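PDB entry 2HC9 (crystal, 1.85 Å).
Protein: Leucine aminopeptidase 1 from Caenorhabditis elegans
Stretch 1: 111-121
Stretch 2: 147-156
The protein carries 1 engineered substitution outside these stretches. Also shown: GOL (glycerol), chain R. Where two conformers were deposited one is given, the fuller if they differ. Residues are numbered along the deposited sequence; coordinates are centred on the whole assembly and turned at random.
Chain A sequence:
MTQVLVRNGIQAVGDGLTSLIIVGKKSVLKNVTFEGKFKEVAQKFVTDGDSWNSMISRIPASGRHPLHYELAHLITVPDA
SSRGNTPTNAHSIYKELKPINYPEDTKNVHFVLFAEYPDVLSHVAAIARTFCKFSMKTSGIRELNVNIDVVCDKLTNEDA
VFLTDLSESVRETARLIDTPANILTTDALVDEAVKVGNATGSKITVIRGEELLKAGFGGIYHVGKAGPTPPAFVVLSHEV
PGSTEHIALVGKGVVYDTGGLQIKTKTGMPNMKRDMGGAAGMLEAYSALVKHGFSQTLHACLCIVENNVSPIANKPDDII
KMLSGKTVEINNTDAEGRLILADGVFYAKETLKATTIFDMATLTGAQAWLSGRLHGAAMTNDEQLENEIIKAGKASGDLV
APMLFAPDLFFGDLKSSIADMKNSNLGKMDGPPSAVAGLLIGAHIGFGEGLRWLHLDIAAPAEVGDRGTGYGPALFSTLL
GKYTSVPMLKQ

Stretch 1 111-121: FVLFAEYPDVL
Stretch 2, residues 147-156: NIDVVCDKLT

Parallel strands pair through staggered hydrogen bonds, and what follows them must find its own fit; leucine aminopeptidase 1 illustrates both. The strand through Phe111 to Leu113 and the strand through Asn147 to Val150 run parallel, their axes 25° apart and 4.8 Å at closest approach, with extended phi/psi near -100/110. Phe111 lies beside Ile148 and Leu113 beside Val150 (CA to CA 4.7 and 4.8 Å). Phe111 N donates to Asn147 O (2.8 Å), Asp149 N to Phe111 O, Leu113 N to Asp149 O and Val151 N to Leu113 O (each 2.9 Å), so Phe111 and Leu113 each bond through both N and O.

Side chains alternate between faces. On one, Phe111 (m) sets CD2 4.1 Å from Ile148 CG1 (Ile148 mt), while Leu113 (tp) brings CD2 4.2 Å from Val150 CG2. On the other, Phe114 (m) swings its ring in, CD1 3.7 Å from CB of Val151 (t).

Beyond the strands, stretch 1 turns helical and Val120 (t) fills a hollow, CG2 3.9 Å from Val150 CG1 and 4.1 Å from Cys152 SG, CG1 4.1 Å from Leu155 CD1. The type I turn Cys152-Leu155 raises Lys154 (mttt), whose CB covers one face of the Tyr117 ring (chi1 t, chi2 46°), 3.8 Å from CD1, a CH-pi contact.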

# COMPACT_ATOMS: atom_id res chain seq x y z
N PHE A 111 -17.85 19.51 -42.54
CA PHE A 111 -18.34 20.33 -41.40
C PHE A 111 -18.89 21.64 -41.91
O PHE A 111 -18.22 22.35 -42.67
CB PHE A 111 -17.25 20.62 -40.35
CG PHE A 111 -16.79 19.37 -39.64
CD1 PHE A 111 -17.34 19.02 -38.40
CD2 PHE A 111 -15.87 18.52 -40.25
CE1 PHE A 111 -16.96 17.83 -37.77
CE2 PHE A 111 -15.47 17.33 -39.63
CZ PHE A 111 -16.01 16.98 -38.39
N VAL A 112 -20.08 21.96 -41.45
CA VAL A 112 -20.60 23.32 -41.57
C VAL A 112 -20.57 23.95 -40.17
O VAL A 112 -21.36 23.59 -39.29
CB VAL A 112 -22.03 23.35 -42.12
CG1 VAL A 112 -22.50 24.82 -42.18
CG2 VAL A 112 -22.06 22.72 -43.54
N LEU A 113 -19.64 24.86 -40.01
CA LEU A 113 -19.39 25.51 -38.71
C LEU A 113 -19.97 26.92 -38.69
O LEU A 113 -19.41 27.84 -39.29
CB LEU A 113 -17.88 25.54 -38.41
CG LEU A 113 -17.43 26.29 -37.14
CD1 LEU A 113 -18.03 25.64 -35.87
CD2 LEU A 113 -15.91 26.28 -37.04
N PHE A 114 -21.08 27.08 -37.96
CA PHE A 114 -21.68 28.41 -37.75
C PHE A 114 -21.09 29.03 -36.50
O PHE A 114 -21.55 28.75 -35.40
CB PHE A 114 -23.19 28.29 -37.58
CG PHE A 114 -23.90 27.83 -38.82
CD1 PHE A 114 -24.07 28.69 -39.90
CD2 PHE A 114 -24.45 26.54 -38.88
CE1 PHE A 114 -24.75 28.27 -41.06
CE2 PHE A 114 -25.13 26.11 -40.03
CZ PHE A 114 -25.29 26.98 -41.12
N ALA A 115 -20.07 29.84 -36.65
CA ALA A 115 -19.39 30.37 -35.47
C ALA A 115 -19.18 31.84 -35.68
O ALA A 115 -18.83 32.28 -36.78
CB ALA A 115 -18.06 29.66 -35.25
N GLU A 116 -19.41 32.60 -34.62
CA GLU A 116 -19.06 34.01 -34.58
C GLU A 116 -17.56 34.15 -34.59
O GLU A 116 -16.85 33.24 -34.17
CB GLU A 116 -19.61 34.65 -33.30
CG GLU A 116 -21.08 34.99 -33.37
CD GLU A 116 -21.34 36.44 -33.71
OE1 GLU A 116 -21.21 36.81 -34.89
OE2 GLU A 116 -21.68 37.21 -32.78
N TYR A 117 -17.08 35.30 -35.03
CA TYR A 117 -15.65 35.51 -35.26
C TYR A 117 -14.75 35.16 -34.06
O TYR A 117 -13.70 34.53 -34.24
CB TYR A 117 -15.44 36.97 -35.65
CG TYR A 117 -14.16 37.30 -36.31
CD1 TYR A 117 -13.65 36.52 -37.34
CD2 TYR A 117 -13.46 38.43 -35.92
CE1 TYR A 117 -12.47 36.86 -37.97
CE2 TYR A 117 -12.29 38.77 -36.52
CZ TYR A 117 -11.80 38.00 -37.53
OH TYR A 117 -10.62 38.39 -38.11
N PRO A 118 -15.15 35.57 -32.84
CA PRO A 118 -14.29 35.23 -31.70
C PRO A 118 -14.21 33.73 -31.38
O PRO A 118 -13.30 33.32 -30.66
CB PRO A 118 -14.94 35.98 -30.54
CG PRO A 118 -15.78 37.05 -31.17
CD PRO A 118 -16.31 36.37 -32.40
N ASP A 119 -15.16 32.93 -31.88
CA ASP A 119 -15.20 31.49 -31.62
C ASP A 119 -14.48 30.65 -32.66
O ASP A 119 -14.20 29.49 -32.39
CB ASP A 119 -16.64 30.99 -31.55
CG ASP A 119 -17.37 31.44 -30.27
OD1 ASP A 119 -16.71 31.98 -29.35
OD2 ASP A 119 -18.60 31.28 -30.21
N VAL A 120 -14.24 31.21 -33.85
CA VAL A 120 -13.83 30.39 -34.99
C VAL A 120 -12.56 29.58 -34.70
O VAL A 120 -12.53 28.37 -34.96
CB VAL A 120 -13.63 31.23 -36.27
CG1 VAL A 120 -12.97 30.36 -37.37
CG2 VAL A 120 -14.98 31.80 -36.73
N LEU A 121 -11.52 30.23 -34.18
CA LEU A 121 -10.23 29.54 -34.03
C LEU A 121 -10.34 28.32 -33.09
O LEU A 121 -9.87 27.24 -33.41
CB LEU A 121 -9.17 30.52 -33.53
CG LEU A 121 -7.73 30.00 -33.46
CD1 LEU A 121 -6.79 31.17 -33.69
CD2 LEU A 121 -7.41 29.30 -32.09
N ASN A 147 -13.44 18.76 -45.03
CA ASN A 147 -13.59 20.20 -45.25
C ASN A 147 -14.35 20.82 -44.07
O ASN A 147 -15.49 20.45 -43.81
CB ASN A 147 -14.37 20.48 -46.54
CG ASN A 147 -13.53 20.22 -47.78
OD1 ASN A 147 -12.64 21.00 -48.13
ND2 ASN A 147 -13.79 19.10 -48.42
N ILE A 148 -13.69 21.73 -43.36
CA ILE A 148 -14.35 22.56 -42.36
C ILE A 148 -14.71 23.90 -42.99
O ILE A 148 -13.85 24.78 -43.18
CB ILE A 148 -13.46 22.78 -41.08
CG1 ILE A 148 -12.92 21.41 -40.58
CG2 ILE A 148 -14.24 23.56 -40.01
CD1 ILE A 148 -11.88 21.51 -39.48
N ASP A 149 -15.99 24.05 -43.29
CA ASP A 149 -16.53 25.27 -43.90
C ASP A 149 -17.09 26.21 -42.85
O ASP A 149 -18.11 25.94 -42.20
CB ASP A 149 -17.60 24.91 -44.94
CG ASP A 149 -17.01 24.25 -46.19
OD1 ASP A 149 -15.76 24.12 -46.27
OD2 ASP A 149 -17.79 23.86 -47.07
N VAL A 150 -16.40 27.33 -42.68
CA VAL A 150 -16.74 28.25 -41.63
C VAL A 150 -17.69 29.28 -42.25
O VAL A 150 -17.37 29.89 -43.27
CB VAL A 150 -15.50 28.97 -41.09
CG1 VAL A 150 -15.90 29.94 -39.99
CG2 VAL A 150 -14.45 27.96 -40.58
N VAL A 151 -18.84 29.45 -41.60
CA VAL A 151 -19.82 30.47 -41.99
C VAL A 151 -19.68 31.63 -41.00
O VAL A 151 -20.19 31.57 -39.86
CB VAL A 151 -21.25 29.91 -41.92
CG1 VAL A 151 -22.26 30.99 -42.35
CG2 VAL A 151 -21.38 28.67 -42.81
N CYS A 152 -18.93 32.64 -41.42
CA CYS A 152 -18.61 33.78 -40.58
C CYS A 152 -18.24 34.94 -41.50
O CYS A 152 -17.28 34.83 -42.27
CB CYS A 152 -17.44 33.45 -39.64
SG CYS A 152 -16.85 34.86 -38.62
N ASP A 153 -18.98 36.04 -41.38
CA ASP A 153 -18.83 37.25 -42.21
C ASP A 153 -17.40 37.78 -42.29
O ASP A 153 -16.90 38.11 -43.36
CB ASP A 153 -19.70 38.39 -41.66
CG ASP A 153 -21.18 38.17 -41.89
OD1 ASP A 153 -21.55 37.60 -42.94
OD2 ASP A 153 -21.98 38.59 -41.02
N LYS A 154 -16.76 37.88 -41.13
CA LYS A 154 -15.52 38.61 -41.01
C LYS A 154 -14.30 37.79 -41.48
O LYS A 154 -13.23 38.34 -41.72
CB LYS A 154 -15.33 39.07 -39.56
CG LYS A 154 -16.17 40.25 -39.17
CD LYS A 154 -15.92 40.65 -37.74
CE LYS A 154 -16.82 41.81 -37.33
NZ LYS A 154 -16.55 42.28 -35.93
N LEU A 155 -14.45 36.47 -41.59
CA LEU A 155 -13.31 35.63 -41.95
C LEU A 155 -12.74 35.96 -43.34
O LEU A 155 -13.49 36.15 -44.30
CB LEU A 155 -13.70 34.15 -41.85
CG LEU A 155 -12.58 33.13 -41.66
CD1 LEU A 155 -12.05 33.13 -40.21
CD2 LEU A 155 -13.12 31.76 -42.04
N THR A 156 -11.42 36.04 -43.42
CA THR A 156 -10.74 36.25 -44.70
C THR A 156 -10.17 34.94 -45.26
O THR A 156 -10.07 33.93 -44.56
CB THR A 156 -9.59 37.28 -44.59
OG1 THR A 156 -8.47 36.72 -43.89
CG2 THR A 156 -10.07 38.56 -43.88
C1 GOL R . -19.03 38.64 -34.71
O1 GOL R . -17.97 39.38 -34.14
C2 GOL R . -18.55 37.86 -35.94
O2 GOL R . -19.17 36.61 -35.95
C3 GOL R . -18.96 38.53 -37.24
O3 GOL R . -18.68 37.64 -38.29